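Local coordinates for putative sugar binding protein (PDB 6GT9) that binds galactose, and probably glucose, as a sugar-binding protein linked to a three-component sensing system for galactan utilization, at residues V34-E39 / R78-A83; D74-I79 / I92-T97; K82-K87 / K111-V116. All coordinates share one frame; numbering follows the deposited sequence.

Contact 1 (V34-E39 / R78-A83); sequences VLVPEE and RILKKA. With GAL (beta-D-galactopyranose), chain E.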
loop_
_atom_site.group_PDB
_atom_site.type_symbol
_atom_site.label_atom_id
_atom_site.label_comp_id
_atom_site.label_asym_id
_atom_site.label_seq_id
_atom_site.Cartn_x
_atom_site.Cartn_y
_atom_site.Cartn_z
ATOM N N VAL A 34 -2.685 -5.824 -18.398
ATOM C CA VAL A 34 -2.352 -6.683 -17.268
ATOM C C VAL A 34 -2.201 -5.810 -16.031
ATOM O O VAL A 34 -1.535 -4.771 -16.076
ATOM C CB VAL A 34 -1.071 -7.494 -17.522
ATOM C CG1 VAL A 34 -0.737 -8.347 -16.279
ATOM C CG2 VAL A 34 -1.240 -8.393 -18.770
ATOM N N LEU A 35 -2.819 -6.228 -14.933
ATOM C CA LEU A 35 -2.631 -5.598 -13.628
ATOM C C LEU A 35 -1.898 -6.603 -12.755
ATOM O O LEU A 35 -2.371 -7.730 -12.581
ATOM C CB LEU A 35 -3.965 -5.199 -12.996
ATOM C CG LEU A 35 -3.925 -4.750 -11.529
ATOM C CD1 LEU A 35 -3.108 -3.471 -11.344
ATOM C CD2 LEU A 35 -5.340 -4.577 -10.986
ATOM N N VAL A 36 -0.740 -6.208 -12.240
ATOM C CA VAL A 36 0.084 -7.074 -11.403
ATOM C C VAL A 36 -0.012 -6.564 -9.967
ATOM O O VAL A 36 0.457 -5.453 -9.679
ATOM C CB VAL A 36 1.541 -7.099 -11.880
ATOM C CG1 VAL A 36 2.364 -8.007 -10.977
ATOM C CG2 VAL A 36 1.613 -7.546 -13.336
ATOM N N PRO A 37 -0.626 -7.306 -9.050
ATOM C CA PRO A 37 -0.662 -6.887 -7.648
ATOM C C PRO A 37 0.598 -7.330 -6.913
ATOM O O PRO A 37 1.373 -8.156 -7.388
ATOM C CB PRO A 37 -1.885 -7.622 -7.106
ATOM C CG PRO A 37 -1.803 -8.947 -7.831
ATOM C CD PRO A 37 -1.359 -8.574 -9.252
ATOM N N GLU A 38 0.791 -6.755 -5.723
ATOM C CA GLU A 38 1.896 -7.181 -4.875
ATOM C C GLU A 38 1.741 -8.649 -4.489
ATOM O O GLU A 38 2.727 -9.384 -4.413
ATOM C CB GLU A 38 1.965 -6.296 -3.625
ATOM C CG GLU A 38 3.154 -6.523 -2.705
ATOM C CD GLU A 38 3.251 -5.422 -1.639
ATOM O OE1 GLU A 38 2.388 -4.518 -1.659
ATOM O OE2 GLU A 38 4.174 -5.456 -0.793
ATOM N N GLU A 39 0.503 -9.089 -4.270
ATOM C CA GLU A 39 0.192 -10.447 -3.843
ATOM C C GLU A 39 -1.241 -10.735 -4.256
ATOM O O GLU A 39 -2.142 -9.935 -3.968
ATOM C CB GLU A 39 0.370 -10.611 -2.330
ATOM C CG GLU A 39 0.320 -12.073 -1.840
ATOM C CD GLU A 39 0.621 -12.187 -0.351
ATOM O OE1 GLU A 39 -0.333 -12.248 0.458
ATOM O OE2 GLU A 39 1.818 -12.162 0.010
ATOM N N ARG A 78 9.339 -11.486 -12.692
ATOM C CA ARG A 78 9.197 -12.518 -13.720
ATOM C C ARG A 78 7.846 -12.408 -14.412
ATOM O O ARG A 78 7.741 -12.612 -15.631
ATOM C CB ARG A 78 9.378 -13.910 -13.095
ATOM C CG ARG A 78 9.281 -15.061 -14.072
ATOM C CD ARG A 78 9.206 -16.413 -13.317
ATOM N NE ARG A 78 7.913 -16.562 -12.650
ATOM C CZ ARG A 78 6.781 -16.855 -13.290
ATOM N NH1 ARG A 78 6.785 -17.046 -14.609
ATOM N NH2 ARG A 78 5.643 -16.963 -12.612
ATOM N N ILE A 79 6.804 -12.071 -13.649
ATOM C CA ILE A 79 5.464 -11.916 -14.204
ATOM C C ILE A 79 5.399 -10.704 -15.121
ATOM O O ILE A 79 4.754 -10.741 -16.179
ATOM C CB ILE A 79 4.440 -11.831 -13.062
ATOM C CG1 ILE A 79 4.355 -13.188 -12.346
ATOM C CG2 ILE A 79 3.090 -11.364 -13.579
ATOM C CD1 ILE A 79 3.564 -13.148 -11.073
ATOM N N LEU A 80 6.082 -9.618 -14.748
ATOM C CA LEU A 80 6.140 -8.445 -15.621
ATOM C C LEU A 80 6.766 -8.792 -16.963
ATOM O O LEU A 80 6.240 -8.430 -18.019
ATOM C CB LEU A 80 6.926 -7.317 -14.958
ATOM C CG LEU A 80 6.215 -6.699 -13.757
ATOM C CD1 LEU A 80 7.079 -5.642 -13.095
ATOM C CD2 LEU A 80 4.896 -6.119 -14.216
ATOM N N LYS A 81 7.906 -9.484 -16.941
ATOM C CA LYS A 81 8.558 -9.822 -18.201
ATOM C C LYS A 81 7.733 -10.810 -19.011
ATOM O O LYS A 81 7.707 -10.727 -20.244
ATOM C CB LYS A 81 9.953 -10.369 -17.925
ATOM C CG LYS A 81 10.835 -9.366 -17.185
ATOM C CD LYS A 81 12.184 -9.969 -16.851
ATOM C CE LYS A 81 13.054 -9.004 -16.078
ATOM N NZ LYS A 81 14.470 -9.471 -16.022
ATOM N N LYS A 82 7.042 -11.733 -18.340
ATOM C CA LYS A 82 6.221 -12.700 -19.056
ATOM C C LYS A 82 5.069 -12.021 -19.784
ATOM O O LYS A 82 4.755 -12.371 -20.932
ATOM C CB LYS A 82 5.695 -13.756 -18.083
ATOM C CG LYS A 82 5.087 -14.957 -18.766
ATOM C CD LYS A 82 4.765 -16.030 -17.745
ATOM C CE LYS A 82 4.034 -17.164 -18.413
ATOM N NZ LYS A 82 4.779 -17.603 -19.616
ATOM N N ALA A 83 4.419 -11.055 -19.131
ATOM C CA ALA A 83 3.355 -10.303 -19.793
ATOM C C ALA A 83 3.897 -9.482 -20.956
ATOM O O ALA A 83 3.244 -9.373 -22.002
ATOM C CB ALA A 83 2.635 -9.393 -18.795
HETATM C C1 GAL E . -1.474 -1.431 1.528
HETATM C C2 GAL E . -0.549 -1.172 0.355
HETATM C C3 GAL E . -0.587 -2.329 -0.660
HETATM C C4 GAL E . -0.256 -3.641 0.032
HETATM C C5 GAL E . -1.137 -3.836 1.254
HETATM C C6 GAL E . -0.723 -5.048 2.092
HETATM O O1 GAL E . -1.388 -0.360 2.447
HETATM O O2 GAL E . -0.921 0.030 -0.335
HETATM O O3 GAL E . 0.402 -2.142 -1.626
HETATM O O4 GAL E . 1.119 -3.661 0.429
HETATM O O5 GAL E . -1.114 -2.669 2.173
HETATM O O6 GAL E . -1.753 -5.421 2.981
#
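Val36 CG2 packs 3.7 Å from Leu80 CD2 and 4.1 Å from Ile79 CG2, and both pairs of side chains are set at a slant to one another. With CG1 of Val36 anti to the backbone N (chi1 180°), CG2 stands beside that nitrogen, turned to Ile79 and Leu80, while CG1 goes to His76 of the same helix. One turn further along the helix, Val34 CG2 lies 4.0 Å from Ala83 CB. The strand and the helix run almost exactly antiparallel, 174° between their directions with axes 9.8 Å apart, and this lets Val34 and Val36, which project from the same side of the strand, face successive turns. Leu80 and Ala83 also reach Ile91 on strand 90-93, while Ile79 leans on Ile66 and Pro68. Past Val36 the chain runs through Pro37 to Glu38, whose extended side chain reaches the sugar: galactose O4 donates to Glu38 OE1 at 2.6 Å. The same oxygen accepts a hydrogen bond from Gln94 NE2, which probably steadies the carboxylate, and Trp45 packs against the Glu38 side chain. A hydrophobic helix-on-strand layer leading into a binding loop at the strand's C-terminal end is characteristic of the periplasmic-binding-protein fold, whose pocket lies between two alpha/beta domains.

Contact 2 (D74-I79 / I92-T97); sequences DEHLRI and ITQGLT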
loop_
_atom_site.group_PDB
_atom_site.type_symbol
_atom_site.label_atom_id
_atom_site.label_comp_id
_atom_site.label_asym_id
_atom_site.label_seq_id
_atom_site.Cartn_x
_atom_site.Cartn_y
_atom_site.Cartn_z
ATOM N N ASP A 74 11.490 -11.099 -7.019
ATOM C CA ASP A 74 11.875 -11.824 -8.230
ATOM C C ASP A 74 10.665 -12.383 -8.956
ATOM O O ASP A 74 10.589 -12.312 -10.189
ATOM C CB ASP A 74 12.854 -12.951 -7.899
ATOM C CG ASP A 74 14.220 -12.429 -7.484
ATOM O OD1 ASP A 74 14.560 -11.284 -7.866
ATOM O OD2 ASP A 74 14.946 -13.157 -6.769
ATOM N N GLU A 75 9.715 -12.967 -8.223
ATOM C CA GLU A 75 8.521 -13.497 -8.879
ATOM C C GLU A 75 7.717 -12.377 -9.542
ATOM O O GLU A 75 7.206 -12.532 -10.660
ATOM C CB GLU A 75 7.674 -14.259 -7.860
ATOM C CG GLU A 75 6.358 -14.803 -8.380
ATOM C CD GLU A 75 6.511 -15.899 -9.426
ATOM O OE1 GLU A 75 7.652 -16.361 -9.696
ATOM O OE2 GLU A 75 5.460 -16.301 -9.973
ATOM N N HIS A 76 7.603 -11.243 -8.854
ATOM C CA HIS A 76 6.949 -10.060 -9.399
ATOM C C HIS A 76 7.597 -9.629 -10.709
ATOM O O HIS A 76 6.909 -9.360 -11.698
ATOM C CB HIS A 76 7.021 -8.943 -8.352
ATOM C CG HIS A 76 6.002 -7.853 -8.520
ATOM N ND1 HIS A 76 5.424 -7.215 -7.443
ATOM C CD2 HIS A 76 5.486 -7.266 -9.626
ATOM C CE1 HIS A 76 4.580 -6.297 -7.876
ATOM N NE2 HIS A 76 4.602 -6.301 -9.198
ATOM N N LEU A 77 8.909 -9.570 -10.732
ATOM C CA LEU A 77 9.596 -9.190 -11.919
ATOM C C LEU A 77 9.471 -10.229 -13.026
ATOM O O LEU A 77 9.493 -9.893 -14.155
ATOM C CB LEU A 77 11.044 -8.906 -11.666
ATOM C CG LEU A 77 11.338 -7.764 -10.736
ATOM C CD1 LEU A 77 12.815 -7.708 -10.483
ATOM C CD2 LEU A 77 10.818 -6.448 -11.275
ATOM N N ARG A 78 9.339 -11.486 -12.692
ATOM C CA ARG A 78 9.197 -12.518 -13.720
ATOM C C ARG A 78 7.846 -12.408 -14.412
ATOM O O ARG A 78 7.741 -12.612 -15.631
ATOM C CB ARG A 78 9.378 -13.910 -13.095
ATOM C CG ARG A 78 9.281 -15.061 -14.072
ATOM C CD ARG A 78 9.206 -16.413 -13.317
ATOM N NE ARG A 78 7.913 -16.562 -12.650
ATOM C CZ ARG A 78 6.781 -16.855 -13.290
ATOM N NH1 ARG A 78 6.785 -17.046 -14.609
ATOM N NH2 ARG A 78 5.643 -16.963 -12.612
ATOM N N ILE A 79 6.804 -12.071 -13.649
ATOM C CA ILE A 79 5.464 -11.916 -14.204
ATOM C C ILE A 79 5.399 -10.704 -15.121
ATOM O O ILE A 79 4.754 -10.741 -16.179
ATOM C CB ILE A 79 4.440 -11.831 -13.062
ATOM C CG1 ILE A 79 4.355 -13.188 -12.346
ATOM C CG2 ILE A 79 3.090 -11.364 -13.579
ATOM C CD1 ILE A 79 3.564 -13.148 -11.073
ATOM N N ILE A 92 0.146 -2.589 -15.796
ATOM C CA ILE A 92 -0.085 -1.760 -14.618
ATOM C C ILE A 92 0.487 -2.501 -13.419
ATOM O O ILE A 92 0.120 -3.657 -13.172
ATOM C CB ILE A 92 -1.582 -1.468 -14.424
ATOM C CG1 ILE A 92 -2.170 -0.852 -15.700
ATOM C CG2 ILE A 92 -1.810 -0.558 -13.189
ATOM C CD1 ILE A 92 -3.689 -0.930 -15.794
ATOM N N THR A 93 1.373 -1.838 -12.675
ATOM C CA THR A 93 2.119 -2.499 -11.612
ATOM C C THR A 93 2.649 -1.466 -10.628
ATOM O O THR A 93 2.848 -0.302 -10.970
ATOM C CB THR A 93 3.302 -3.291 -12.174
ATOM O OG1 THR A 93 4.010 -3.916 -11.103
ATOM C CG2 THR A 93 4.245 -2.342 -12.894
ATOM N N GLN A 94 2.922 -1.923 -9.412
ATOM C CA GLN A 94 3.741 -1.135 -8.500
ATOM C C GLN A 94 5.157 -1.029 -9.049
ATOM O O GLN A 94 5.676 -1.963 -9.671
ATOM C CB GLN A 94 3.812 -1.792 -7.128
ATOM C CG GLN A 94 2.554 -1.804 -6.313
ATOM C CD GLN A 94 2.633 -2.903 -5.263
ATOM O OE1 GLN A 94 2.755 -4.073 -5.616
ATOM N NE2 GLN A 94 2.610 -2.528 -3.973
ATOM N N GLY A 95 5.781 0.120 -8.830
ATOM C CA GLY A 95 7.221 0.188 -8.965
ATOM C C GLY A 95 7.789 -0.195 -7.620
ATOM O O GLY A 95 8.215 0.675 -6.857
ATOM N N LEU A 96 7.768 -1.499 -7.306
ATOM C CA LEU A 96 7.865 -1.940 -5.914
ATOM C C LEU A 96 9.191 -1.539 -5.277
ATOM O O LEU A 96 9.228 -1.139 -4.103
ATOM C CB LEU A 96 7.660 -3.449 -5.835
ATOM C CG LEU A 96 7.274 -4.033 -4.481
ATOM C CD1 LEU A 96 6.101 -3.252 -3.878
ATOM C CD2 LEU A 96 6.911 -5.496 -4.672
ATOM N N THR A 97 10.292 -1.660 -6.018
ATOM C CA THR A 97 11.594 -1.173 -5.582
ATOM C C THR A 97 12.184 -0.313 -6.684
ATOM O O THR A 97 11.797 -0.415 -7.847
ATOM C CB THR A 97 12.575 -2.302 -5.264
ATOM O OG1 THR A 97 12.814 -3.074 -6.456
ATOM C CG2 THR A 97 12.028 -3.196 -4.166
#
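Just behind the galactose pocket, the loop that leaves strand 90-93 packs against helix 73-85 through one buried histidine, His76. Its NE2 donates to Thr93 OG1 at 3.1 Å, a bent bond (148° at the hydrogen) with the hydroxyl 22° out of the ring plane. Thr93 OG1 in turn donates to Gln94 O at 2.9 Å, so the hydroxyl accepts from the ring and gives to the loop backbone in a short chain of hydrogen bonds. Gln94 OE1 lies in the plane of the imidazole at its edge, 3.7 Å from CE1, and the amide and ring planes are 37° apart. Leu96 CD2 comes obliquely to ND1 at 3.6 Å. Phe101 of helix 98-110 adds an edge-to-face ring contact with His76. Replacing this histidine by an alanine would probably leave Thr93 OG1 without that N-H and open a gap beside Leu96 and Phe101. The NE2 of the Gln94 amide bonds Asp119 OD1 and Glu38 OE1, and Gln94 itself touches the sugar. From helix 73-85, His76 thus stands in the second shell behind Gln94, which lies on a strand-to-helix loop at the C-terminal edge of a parallel sheet, where periplasmic binding proteins hold their ligands.

Contact 3 (K82-K87 / K111-V116); sequences KAAAAK and KNIPVV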
loop_
_atom_site.group_PDB
_atom_site.type_symbol
_atom_site.label_atom_id
_atom_site.label_comp_id
_atom_site.label_asym_id
_atom_site.label_seq_id
_atom_site.Cartn_x
_atom_site.Cartn_y
_atom_site.Cartn_z
ATOM N N LYS A 82 7.042 -11.733 -18.340
ATOM C CA LYS A 82 6.221 -12.700 -19.056
ATOM C C LYS A 82 5.069 -12.021 -19.784
ATOM O O LYS A 82 4.755 -12.371 -20.932
ATOM C CB LYS A 82 5.695 -13.756 -18.083
ATOM C CG LYS A 82 5.087 -14.957 -18.766
ATOM C CD LYS A 82 4.765 -16.030 -17.745
ATOM C CE LYS A 82 4.034 -17.164 -18.413
ATOM N NZ LYS A 82 4.779 -17.603 -19.616
ATOM N N ALA A 83 4.419 -11.055 -19.131
ATOM C CA ALA A 83 3.355 -10.303 -19.793
ATOM C C ALA A 83 3.897 -9.482 -20.956
ATOM O O ALA A 83 3.244 -9.373 -22.002
ATOM C CB ALA A 83 2.635 -9.393 -18.795
ATOM N N ALA A 84 5.074 -8.871 -20.794
ATOM C CA ALA A 84 5.636 -8.117 -21.917
ATOM C C ALA A 84 5.998 -9.041 -23.076
ATOM O O ALA A 84 5.930 -8.634 -24.243
ATOM C CB ALA A 84 6.866 -7.331 -21.474
ATOM N N ALA A 85 6.390 -10.280 -22.771
ATOM C CA ALA A 85 6.716 -11.237 -23.821
ATOM C C ALA A 85 5.470 -11.699 -24.568
ATOM O O ALA A 85 5.554 -12.054 -25.750
ATOM C CB ALA A 85 7.461 -12.431 -23.220
ATOM N N ALA A 86 4.310 -11.697 -23.905
ATOM C CA ALA A 86 3.038 -11.988 -24.562
ATOM C C ALA A 86 2.505 -10.809 -25.376
ATOM O O ALA A 86 1.392 -10.897 -25.916
ATOM C CB ALA A 86 1.995 -12.411 -23.525
ATOM N N LYS A 87 3.261 -9.719 -25.459
ATOM C CA LYS A 87 2.915 -8.544 -26.273
ATOM C C LYS A 87 1.529 -7.981 -25.934
ATOM O O LYS A 87 0.715 -7.677 -26.817
ATOM C CB LYS A 87 3.037 -8.879 -27.759
ATOM C CG LYS A 87 4.468 -9.197 -28.170
ATOM C CD LYS A 87 4.561 -9.448 -29.674
ATOM C CE LYS A 87 5.989 -9.267 -30.172
ATOM N NZ LYS A 87 6.043 -9.050 -31.654
ATOM N N LYS A 111 10.239 -1.782 -25.432
ATOM C CA LYS A 111 9.551 -2.696 -26.330
ATOM C C LYS A 111 8.166 -2.187 -26.726
ATOM O O LYS A 111 7.332 -2.981 -27.182
ATOM C CB LYS A 111 9.443 -4.084 -25.693
ATOM C CG LYS A 111 10.778 -4.754 -25.375
ATOM C CD LYS A 111 10.550 -6.174 -24.836
ATOM C CE LYS A 111 11.836 -6.825 -24.332
ATOM N NZ LYS A 111 11.599 -8.226 -23.869
ATOM N N ASN A 112 7.901 -0.888 -26.542
ATOM C CA ASN A 112 6.669 -0.236 -26.992
ATOM C C ASN A 112 5.427 -0.759 -26.265
ATOM O O ASN A 112 4.348 -0.844 -26.847
ATOM C CB ASN A 112 6.501 -0.355 -28.513
ATOM C CG ASN A 112 7.648 0.282 -29.272
ATOM O OD1 ASN A 112 8.306 1.197 -28.771
ATOM N ND2 ASN A 112 7.900 -0.201 -30.484
ATOM N N ILE A 113 5.564 -1.085 -24.982
ATOM C CA ILE A 113 4.432 -1.426 -24.131
ATOM C C ILE A 113 4.353 -0.359 -23.042
ATOM O O ILE A 113 5.302 -0.196 -22.272
ATOM C CB ILE A 113 4.566 -2.837 -23.527
ATOM C CG1 ILE A 113 4.674 -3.891 -24.640
ATOM C CG2 ILE A 113 3.386 -3.189 -22.641
ATOM C CD1 ILE A 113 4.692 -5.332 -24.117
ATOM N N PRO A 114 3.281 0.429 -22.962
ATOM C CA PRO A 114 3.223 1.483 -21.943
ATOM C C PRO A 114 3.040 0.902 -20.549
ATOM O O PRO A 114 2.355 -0.104 -20.361
ATOM C CB PRO A 114 2.005 2.316 -22.358
ATOM C CG PRO A 114 1.149 1.374 -23.136
ATOM C CD PRO A 114 2.098 0.436 -23.840
ATOM N N VAL A 115 3.640 1.569 -19.557
ATOM C CA VAL A 115 3.564 1.135 -18.168
ATOM C C VAL A 115 2.934 2.249 -17.350
ATOM O O VAL A 115 3.360 3.409 -17.438
ATOM C CB VAL A 115 4.948 0.747 -17.609
ATOM C CG1 VAL A 115 4.876 0.491 -16.083
ATOM C CG2 VAL A 115 5.472 -0.509 -18.327
ATOM N N VAL A 116 1.893 1.903 -16.595
ATOM C CA VAL A 116 1.310 2.789 -15.591
ATOM C C VAL A 116 1.622 2.187 -14.230
ATOM O O VAL A 116 1.356 1.002 -13.996
ATOM C CB VAL A 116 -0.206 2.961 -15.788
ATOM C CG1 VAL A 116 -0.831 3.701 -14.592
ATOM C CG2 VAL A 116 -0.503 3.738 -17.089
#
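The last turns of helix 73-85 and the loop entering strand 115-118 approach most closely at Ala84 and Ile113, with their CA atoms 7.1 Å apart. Ile113 lays its CD1 methyl against the last turn, 4.0 Å from Ala84 CB. The same CD1 comes closer still to the backbone, 3.5 Å from Ala84 O. CG1 lies anti to the carbonyl carbon (chi1 -59°) and the chain continues extended through CD1 (chi2 -175°), which carries the methyl to the helix. Ala84 O, beside that methyl, also accepts the backbone N-H of Lys87 at 3.1 Å, so one carbonyl takes part both in the helix ending and in the packing. Lys87 has left helical geometry with a positive phi of 55° and closes the helix in a Schellman motif; its CA lies 4.3 Å from Ile113 CD1, while its long side chain leads away from the loop. The small side chain of Ala84 is consistent with this close approach. Ile91 of strand 90-93 and Ile108 of helix 98-110 touch both Ala84 and Ile113, and together the four residues join the C-terminal end of helix 73-85, helix 98-110, strand 90-93 and the loop leading into strand 115-118.

In the fold
From the N terminus, strand 32-36 comes first, and contact 1 closes the 38-residue excursion through helix 43-59 and strand 62-65 by bringing helix 73-85 back onto it. Contact 2 closes the shorter loop from the same helix to the end of strand 90-93, the sheet neighbour of 32-36. Contact 3 starts at the helix's C-terminal end and closes the loop that runs through strand 90-93 and helix 98-110 to strand 115-118. Contacts 2 and 3 cross along the chain, and their strands pair through Thr93 N and Val116 O. Helix 73-85 is tied to two adjacent strands of one parallel sheet and to the lead-in of a third, with contact 3 farthest from the galactose.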